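Local coordinates for protein endo-1,3-beta-glucanase, family GH16 (PDB 5FUI) that binds laminarin, a beta-1,3-glucan, as the C-terminal family 6 carbohydrate-binding module of a marine bacterial laminarinase, at residues L11-E16 with M45-I50; I60-A65 with N126-T131. One frame throughout, in Å; residues are numbered along the deposited sequence.

Contact 1 (L11-E16 with M45-I50); sequences LKIEAE and MSYPGI. With MG (magnesium ion), chain E.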
ATOM      1  N   LEU A  11      10.192   5.432   6.899  1.00 15.56           N
ATOM      2  CA  LEU A  11      10.154   5.835   5.503  1.00 16.16           C
ATOM      3  C   LEU A  11       8.666   5.970   5.137  1.00 15.02           C
ATOM      4  O   LEU A  11       7.927   4.948   5.295  1.00 15.24           O
ATOM      5  CB  LEU A  11      10.839   4.821   4.617  1.00 19.00           C
ATOM      6  CG  LEU A  11      10.650   5.099   3.120  1.00 21.24           C
ATOM      7  CD1 LEU A  11      11.496   6.336   2.673  1.00 21.28           C
ATOM      8  CD2 LEU A  11      10.994   3.880   2.250  1.00 21.69           C
ATOM      9  N   LYS A  12       8.205   7.174   4.733  1.00 15.50           N
ATOM     10  CA  LYS A  12       6.831   7.334   4.278  1.00 14.54           C
ATOM     11  C   LYS A  12       6.799   7.446   2.773  1.00 14.88           C
ATOM     12  O   LYS A  12       7.530   8.290   2.169  1.00 19.66           O
ATOM     13  CB  LYS A  12       6.157   8.524   4.987  1.00 18.02           C
ATOM     14  CG  LYS A  12       4.685   8.722   4.717  1.00 20.36           C
ATOM     15  CD  LYS A  12       4.258   9.817   5.700  1.00 27.34           C
ATOM     16  CE  LYS A  12       2.808  10.105   5.590  1.00 29.87           C
ATOM     17  NZ  LYS A  12       2.448  11.469   6.036  1.00 31.89           N
ATOM     18  N   ILE A  13       6.040   6.547   2.124  1.00 10.99           N
ATOM     19  CA  ILE A  13       5.886   6.513   0.646  1.00 11.09           C
ATOM     20  C   ILE A  13       4.487   7.003   0.334  1.00 11.82           C
ATOM     21  O   ILE A  13       3.492   6.355   0.704  1.00 12.27           O
ATOM     22  CB  ILE A  13       6.022   5.099   0.066  1.00 11.08           C
ATOM     23  CG1 ILE A  13       7.380   4.520   0.445  1.00 12.87           C
ATOM     24  CG2 ILE A  13       5.829   5.028  -1.455  1.00 12.89           C
ATOM     25  CD1 ILE A  13       7.371   2.980   0.395  1.00 15.22           C
ATOM     26  N   GLU A  14       4.355   8.154  -0.365  1.00 11.67           N
ATOM     27  CA  GLU A  14       3.021   8.638  -0.714  1.00 11.78           C
ATOM     28  C   GLU A  14       2.478   7.674  -1.761  1.00 12.20           C
ATOM     29  O   GLU A  14       3.195   7.297  -2.682  1.00 12.13           O
ATOM     30  CB  GLU A  14       3.008  10.104  -1.246  1.00 13.12           C
ATOM     31  CG  GLU A  14       3.416  11.078  -0.147  1.00 16.35           C
ATOM     32  CD  GLU A  14       2.347  11.082   1.037  1.00 18.60           C
ATOM     33  OE1 GLU A  14       1.122  10.724   0.835  1.00 20.10           O
ATOM     34  OE2 GLU A  14       2.710  11.469   2.151  1.00 32.38           O
ATOM     35  N   ALA A  15       1.264   7.186  -1.585  1.00 11.41           N
ATOM     36  CA  ALA A  15       0.778   6.091  -2.459  1.00 11.05           C
ATOM     37  C   ALA A  15       0.686   6.562  -3.931  1.00 10.04           C
ATOM     38  O   ALA A  15       0.682   5.729  -4.852  1.00 10.78           O
ATOM     39  CB  ALA A  15      -0.584   5.557  -1.958  1.00 10.95           C
ATOM     40  N   GLU A  16       0.441   7.895  -4.124  1.00 11.90           N
ATOM     41  CA  GLU A  16       0.282   8.457  -5.476  1.00 13.35           C
ATOM     42  C   GLU A  16       1.647   8.563  -6.198  1.00 14.08           C
ATOM     43  O   GLU A  16       1.687   9.002  -7.317  1.00 15.88           O
ATOM     44  CB  GLU A  16      -0.489   9.780  -5.399  1.00 13.11           C
ATOM     45  CG  GLU A  16       0.309  10.958  -4.845  1.00 14.74           C
ATOM     46  CD  GLU A  16       0.222  11.095  -3.329  1.00 15.44           C
ATOM     47  OE1 GLU A  16      -0.109  10.109  -2.598  1.00 15.28           O
ATOM     48  OE2 GLU A  16       0.427  12.219  -2.811  1.00 19.12           O
ATOM     49  N   MET A  45      -0.053  -1.095  -8.131  1.00  9.38           N
ATOM     50  CA  MET A  45       0.864   0.052  -8.169  1.00  9.53           C
ATOM     51  C   MET A  45       2.237  -0.466  -7.839  1.00 10.76           C
ATOM     52  O   MET A  45       2.371  -1.344  -6.965  1.00 11.59           O
ATOM     53  CB  MET A  45       0.468   1.108  -7.161  1.00 10.47           C
ATOM     54  CG  MET A  45      -0.901   1.724  -7.355  1.00 11.94           C
ATOM     55  SD  MET A  45      -2.256   0.760  -6.489  1.00 15.62           S
ATOM     56  CE  MET A  45      -2.026   1.325  -4.854  1.00 14.51           C
ATOM     57  N   SER A  46       3.267   0.124  -8.411  1.00 10.58           N
ATOM     58  CA  SER A  46       4.634  -0.332  -8.166  1.00 10.17           C
ATOM     59  C   SER A  46       5.530   0.880  -7.821  1.00 12.05           C
ATOM     60  O   SER A  46       5.517   1.869  -8.542  1.00 12.02           O
ATOM     61  CB  SER A  46       5.144  -1.038  -9.440  1.00 12.71           C
ATOM     62  OG  SER A  46       6.462  -1.493  -9.397  1.00 16.85           O
ATOM     63  N   TYR A  47       6.362   0.721  -6.790  1.00 12.60           N
ATOM     64  CA  TYR A  47       7.230   1.802  -6.246  1.00 11.13           C
ATOM     65  C   TYR A  47       8.689   1.318  -6.275  1.00 14.08           C
ATOM     66  O   TYR A  47       9.087   0.452  -5.517  1.00 14.33           O
ATOM     67  CB  TYR A  47       6.805   2.052  -4.788  1.00 12.64           C
ATOM     68  CG  TYR A  47       5.341   2.378  -4.632  1.00 11.44           C
ATOM     69  CD1 TYR A  47       4.368   1.349  -4.484  1.00 11.15           C
ATOM     70  CD2 TYR A  47       4.879   3.739  -4.691  1.00 10.43           C
ATOM     71  CE1 TYR A  47       3.009   1.663  -4.342  1.00  9.96           C
ATOM     72  CE2 TYR A  47       3.513   4.039  -4.554  1.00 11.42           C
ATOM     73  CZ  TYR A  47       2.570   2.979  -4.439  1.00 11.49           C
ATOM     74  OH  TYR A  47       1.242   3.194  -4.320  1.00 12.13           O
ATOM     75  N   PRO A  48       9.513   1.846  -7.192  1.00 16.56           N
ATOM     76  CA  PRO A  48      10.918   1.395  -7.262  1.00 16.71           C
ATOM     77  C   PRO A  48      11.788   2.023  -6.133  1.00 14.33           C
ATOM     78  O   PRO A  48      11.482   3.080  -5.548  1.00 15.35           O
ATOM     79  CB  PRO A  48      11.370   1.888  -8.629  1.00 19.28           C
ATOM     80  CG  PRO A  48      10.662   3.194  -8.732  1.00 23.55           C
ATOM     81  CD  PRO A  48       9.226   2.790  -8.294  1.00 22.06           C
ATOM     82  N   GLY A  49      12.876   1.328  -5.857  1.00 14.29           N
ATOM     83  CA  GLY A  49      13.916   1.929  -5.054  1.00 13.71           C
ATOM     84  C   GLY A  49      13.623   2.045  -3.597  1.00 11.57           C
ATOM     85  O   GLY A  49      14.116   2.956  -2.891  1.00 15.97           O
ATOM     86  N   ILE A  50      12.835   1.104  -3.055  1.00 12.25           N
ATOM     87  CA  ILE A  50      12.512   1.168  -1.617  1.00 12.82           C
ATOM     88  C   ILE A  50      13.634   0.423  -0.815  1.00 13.27           C
ATOM     89  O   ILE A  50      13.886  -0.826  -1.024  1.00 13.97           O
ATOM     90  CB  ILE A  50      11.096   0.569  -1.321  1.00 12.59           C
ATOM     91  CG1 ILE A  50      10.014   1.266  -2.155  1.00 13.20           C
ATOM     92  CG2 ILE A  50      10.898   0.602   0.191  1.00 14.43           C
ATOM     93  CD1 ILE A  50      10.110   2.760  -2.100  1.00 12.38           C
TER
HETATM   94 MG    MG E1386      -1.063  10.421  -0.422  1.00 10.89          MG
HETATM   95  O   HOH W   1      -0.410  12.651  -0.153  1.00 30.25           O
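Tyr47 reaches across the core of the family 6 beta-sandwich to put its phenol hydroxyl on the backbone of Ala15. The segments belong to different sheets, with the axes of strands 11-14 and 45-50 still 9.9 Å apart at their closest, so side chains have to bridge the gap. Tyr47 OH donates to Ala15 O over 2.7 Å, on a lone pair in the carbonyl plane, with a C=O...OH angle of 119°. That carbonyl lies at the ring edge, and the bond gives the Tyr47 hydroxyl, from a buried residue, an acceptor. The Tyr47 ring is also flanked by Ile13, which crosses it obliquely: CG2, the branch set anti to its own backbone N, comes to 3.6 Å from Tyr47 CD2.

The other arm of Ile13 goes elsewhere. CG1 sits beside the backbone N (chi1 -58°), and from it CD1 extends to meet Ile50 CD1 tip to tip at 3.7 Å. Ile50 follows Gly49 in a G1 beta bulge against strand 110-118; its CG2 branch meets Leu11, whose CD2 lies 3.9 Å away; Leu11 itself is partly exposed. Phe114, from strand 110-118, packs on both Tyr47 and Ile50, and Ile130 on both Ile13 and Ile50.

The CB atoms of Glu14 and Glu16 leave the backbone away from strand 45-50, and their carboxylates bind a magnesium ion, completed by Glu34 and Asn126. Both chains bend at chi2, and each carboxylate gives one oxygen: Glu14 OE1 at 2.5 Å and Glu16 OE1 at 2.4 Å from the metal. The second oxygen of Glu16, OE2, accepts a 2.8 Å hydrogen bond from water 1, itself a magnesium ligand.

Contact 2 (I60-A65 with N126-T131); sequences IEYRVA and NWIRIT. With MG (magnesium ion), chain E.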
ATOM      1  N   ILE A  60       4.972  -2.414   8.469  1.00  9.30           N
ATOM      2  CA  ILE A  60       4.575  -1.661   7.275  1.00  9.62           C
ATOM      3  C   ILE A  60       3.082  -1.294   7.483  1.00  9.09           C
ATOM      4  O   ILE A  60       2.214  -2.143   7.673  1.00 10.59           O
ATOM      5  CB  ILE A  60       4.747  -2.419   5.958  1.00  8.72           C
ATOM      6  CG1 ILE A  60       6.212  -3.038   5.866  1.00  9.97           C
ATOM      7  CG2 ILE A  60       4.437  -1.428   4.825  1.00 11.36           C
ATOM      8  CD1 ILE A  60       6.457  -3.691   4.489  1.00 11.61           C
ATOM      9  N   GLU A  61       2.870   0.026   7.508  1.00  9.72           N
ATOM     10  CA  GLU A  61       1.531   0.639   7.748  1.00  9.87           C
ATOM     11  C   GLU A  61       0.970   1.147   6.462  1.00  9.58           C
ATOM     12  O   GLU A  61       1.731   1.642   5.618  1.00  9.92           O
ATOM     13  CB  GLU A  61       1.631   1.842   8.689  1.00 10.10           C
ATOM     14  CG  GLU A  61       1.949   1.486  10.164  1.00 11.77           C
ATOM     15  CD  GLU A  61       2.285   2.757  10.873  1.00 15.20           C
ATOM     16  OE1 GLU A  61       3.437   3.226  10.717  1.00 14.15           O
ATOM     17  OE2 GLU A  61       1.382   3.347  11.574  1.00 21.19           O
ATOM     18  N   TYR A  62      -0.347   1.036   6.315  1.00  8.35           N
ATOM     19  CA  TYR A  62      -1.066   1.450   5.120  1.00  8.04           C
ATOM     20  C   TYR A  62      -2.237   2.308   5.528  1.00  8.55           C
ATOM     21  O   TYR A  62      -3.102   1.871   6.312  1.00  9.00           O
ATOM     22  CB  TYR A  62      -1.601   0.221   4.287  1.00  8.64           C
ATOM     23  CG  TYR A  62      -0.499  -0.745   3.911  1.00  8.16           C
ATOM     24  CD1 TYR A  62      -0.081  -1.744   4.741  1.00  8.41           C
ATOM     25  CD2 TYR A  62       0.160  -0.587   2.665  1.00  9.88           C
ATOM     26  CE1 TYR A  62       0.947  -2.613   4.339  1.00  8.18           C
ATOM     27  CE2 TYR A  62       1.197  -1.447   2.255  1.00  9.76           C
ATOM     28  CZ  TYR A  62       1.574  -2.418   3.102  1.00  8.54           C
ATOM     29  OH  TYR A  62       2.555  -3.283   2.695  1.00  9.87           O
ATOM     30  N   ARG A  63      -2.254   3.549   5.033  1.00  7.80           N
ATOM     31  CA  ARG A  63      -3.329   4.518   5.341  1.00  8.41           C
ATOM     32  C   ARG A  63      -4.385   4.377   4.301  1.00  7.85           C
ATOM     33  O   ARG A  63      -4.203   4.732   3.128  1.00  9.81           O
ATOM     34  CB  ARG A  63      -2.752   5.919   5.444  1.00  8.32           C
ATOM     35  CG  ARG A  63      -3.714   7.042   5.917  1.00 10.03           C
ATOM     36  CD  ARG A  63      -4.045   6.747   7.394  1.00  9.96           C
ATOM     37  NE  ARG A  63      -4.826   7.866   7.960  1.00  8.94           N
ATOM     38  CZ  ARG A  63      -5.346   7.838   9.192  1.00 10.38           C
ATOM     39  NH1 ARG A  63      -5.187   6.757   9.997  1.00 11.75           N
ATOM     40  NH2 ARG A  63      -6.078   8.887   9.634  1.00 12.77           N
ATOM     41  N   VAL A  64      -5.494   3.751   4.706  1.00  7.89           N
ATOM     42  CA  VAL A  64      -6.530   3.221   3.751  1.00  8.49           C
ATOM     43  C   VAL A  64      -7.944   3.689   4.119  1.00  9.04           C
ATOM     44  O   VAL A  64      -8.196   4.062   5.267  1.00  9.26           O
ATOM     45  CB  VAL A  64      -6.507   1.664   3.671  1.00  7.55           C
ATOM     46  CG1 VAL A  64      -5.160   1.224   3.037  1.00  9.08           C
ATOM     47  CG2 VAL A  64      -6.724   0.996   5.029  1.00  9.76           C
ATOM     48  N   ALA A  65      -8.872   3.635   3.157  1.00  8.26           N
ATOM     49  CA  ALA A  65     -10.275   3.906   3.422  1.00  8.42           C
ATOM     50  C   ALA A  65     -11.127   3.036   2.551  1.00  9.62           C
ATOM     51  O   ALA A  65     -10.699   2.641   1.423  1.00  9.33           O
ATOM     52  CB  ALA A  65     -10.539   5.371   3.020  1.00  9.70           C
ATOM     53  N   ASN A 126      -3.722   6.258   0.865  1.00  7.98           N
ATOM     54  CA  ASN A 126      -3.109   7.571   0.952  1.00  9.02           C
ATOM     55  C   ASN A 126      -1.548   7.447   0.957  1.00  9.46           C
ATOM     56  O   ASN A 126      -0.845   8.121   0.153  1.00 11.22           O
ATOM     57  CB  ASN A 126      -3.609   8.321   2.221  1.00  9.78           C
ATOM     58  CG  ASN A 126      -3.023   9.708   2.398  1.00 12.94           C
ATOM     59  OD1 ASN A 126      -2.393  10.254   1.522  1.00 13.89           O
ATOM     60  ND2 ASN A 126      -3.268  10.304   3.583  1.00 12.24           N
ATOM     61  N   TRP A 127      -1.033   6.545   1.804  1.00  9.81           N
ATOM     62  CA  TRP A 127       0.412   6.379   1.918  1.00  9.58           C
ATOM     63  C   TRP A 127       0.686   5.027   2.568  1.00  8.30           C
ATOM     64  O   TRP A 127      -0.190   4.344   3.066  1.00 10.44           O
ATOM     65  CB  TRP A 127       1.099   7.542   2.746  1.00 10.66           C
ATOM     66  CG  TRP A 127       0.466   7.941   4.025  1.00 10.07           C
ATOM     67  CD1 TRP A 127      -0.224   9.137   4.281  1.00 10.39           C
ATOM     68  CD2 TRP A 127       0.466   7.187   5.278  1.00 10.73           C
ATOM     69  NE1 TRP A 127      -0.658   9.153   5.623  1.00 11.85           N
ATOM     70  CE2 TRP A 127      -0.254   8.022   6.266  1.00 10.77           C
ATOM     71  CE3 TRP A 127       1.003   5.929   5.705  1.00 10.00           C
ATOM     72  CZ2 TRP A 127      -0.390   7.650   7.592  1.00 11.32           C
ATOM     73  CZ3 TRP A 127       0.778   5.559   7.053  1.00 10.74           C
ATOM     74  CH2 TRP A 127       0.090   6.378   7.949  1.00 12.09           C
ATOM     75  N   ILE A 128       1.979   4.694   2.499  1.00  9.80           N
ATOM     76  CA  ILE A 128       2.593   3.532   3.093  1.00  9.44           C
ATOM     77  C   ILE A 128       3.715   4.042   4.038  1.00 10.54           C
ATOM     78  O   ILE A 128       4.437   5.002   3.682  1.00 11.84           O
ATOM     79  CB  ILE A 128       3.220   2.573   2.030  1.00  9.77           C
ATOM     80  CG1 ILE A 128       2.185   2.177   0.953  1.00 11.30           C
ATOM     81  CG2 ILE A 128       3.824   1.340   2.724  1.00 10.20           C
ATOM     82  CD1 ILE A 128       2.434   2.854  -0.380  1.00 16.67           C
ATOM     83  N   ARG A 129       3.871   3.439   5.227  1.00  9.44           N
ATOM     84  CA  ARG A 129       4.973   3.841   6.138  1.00 10.01           C
ATOM     85  C   ARG A 129       5.654   2.593   6.608  1.00  9.78           C
ATOM     86  O   ARG A 129       5.039   1.693   7.158  1.00 11.96           O
ATOM     87  CB  ARG A 129       4.369   4.704   7.285  1.00 13.10           C
ATOM     88  CG  ARG A 129       5.388   5.240   8.276  1.00 14.37           C
ATOM     89  CD  ARG A 129       4.829   6.417   9.094  1.00 14.52           C
ATOM     90  NE  ARG A 129       3.698   6.014   9.887  1.00 15.47           N
ATOM     91  CZ  ARG A 129       2.655   6.795  10.271  1.00 16.40           C
ATOM     92  NH1 ARG A 129       2.655   8.109   9.929  1.00 17.49           N
ATOM     93  NH2 ARG A 129       1.655   6.184  11.006  1.00 17.12           N
ATOM     94  N   ILE A 130       6.984   2.627   6.488  1.00 10.55           N
ATOM     95  CA  ILE A 130       7.823   1.494   6.831  1.00 11.37           C
ATOM     96  C   ILE A 130       8.695   1.854   8.052  1.00 12.16           C
ATOM     97  O   ILE A 130       9.391   2.893   7.973  1.00 14.60           O
ATOM     98  CB  ILE A 130       8.699   1.028   5.649  1.00 11.38           C
ATOM     99  CG1 ILE A 130       7.769   0.593   4.478  1.00 12.53           C
ATOM    100  CG2 ILE A 130       9.663  -0.104   6.089  1.00 13.58           C
ATOM    101  CD1 ILE A 130       8.482   0.432   3.097  1.00 12.70           C
ATOM    102  N   THR A 131       8.660   1.053   9.120  1.00 12.29           N
ATOM    103  CA  THR A 131       9.397   1.358  10.369  1.00 14.27           C
ATOM    104  C   THR A 131      10.199   0.135  10.815  1.00 14.44           C
ATOM    105  O   THR A 131       9.718  -0.962  10.848  1.00 15.54           O
ATOM    106  CB  THR A 131       8.401   1.732  11.505  1.00 13.21           C
ATOM    107  OG1 THR A 131       7.652   2.861  11.053  1.00 17.48           O
ATOM    108  CG2 THR A 131       9.163   2.121  12.769  1.00 19.30           C
TER
HETATM  109 MG    MG E1386      -1.063  10.421  -0.422  1.00 10.89          MG
HETATM  110  O   HOH W   2       5.513   1.766   9.969  1.00 15.88           O
HETATM  111  O   HOH W   1      -0.410  12.651  -0.153  1.00 30.25           O
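Glu61 OE1 takes a nearly straight hydrogen bond from Arg129 NE at 2.9 Å, and water 2 lies 2.6 Å from the same oxygen. Arg129 NH2 bonds Glu61 OE2, also at 2.9 Å, completing a side-on, two-nitrogen salt bridge. Both oxygens lie close to the guanidinium plane at its edge, but the carboxylate plane is turned 45° from it, and the nitrogens meet OE1 and OE2 from above. Beneath this grip, Glu61 and Arg129 form a hydrogen-bonded antiparallel pair.

These are the two central strands of the four-stranded sheet of the jelly-roll-like CBM6 sandwich. On its outer face, Arg63 CB rests over the centre of the Trp127 six-membered ring, a CH-pi contact 3.4 Å from the centroid. Trp127 CH2 lies 3.3 Å above the Arg129 guanidinium plane, offset toward the rim. The Arg63 guanidinium runs within 7° of parallel to the indole and is held by Glu31 and Thr100.

Facing the core, Ile60 CG2 lies 3.5 Å from Ile128 CG2, while the Ile128 side chain crosses Tyr62 obliquely, CG1 coming to 3.8 Å from Tyr62 CD2. Asn126 N donates to Arg63 O at 2.8 Å; Asn126 O and OD1 bind magnesium, and ND2 bonds Glu31.

Overall arrangement
Strand 124-131 joins the two contacts: its far edge pairs with strand 10-14, through Ile13 N to Ile128 O at 2.7 Å and Leu11 O to Ile130 N at 2.8 Å, both probable hydrogen bonds. Contact 2 thus builds one sheet laterally, while contact 1 ties that sheet to the opposite one; their centres are about 10 Å apart. The magnesium ion is shared, with Glu14 and Glu16 from contact 1, Asn126 from contact 2, and Glu34 and water 1 completing the shell. The side chain of Tyr47 is about 8 Å from a bound 2-aminomethyl-pyridine and that of Tyr62 about 11 Å from one; the residues of both such pockets lie outside all four segments.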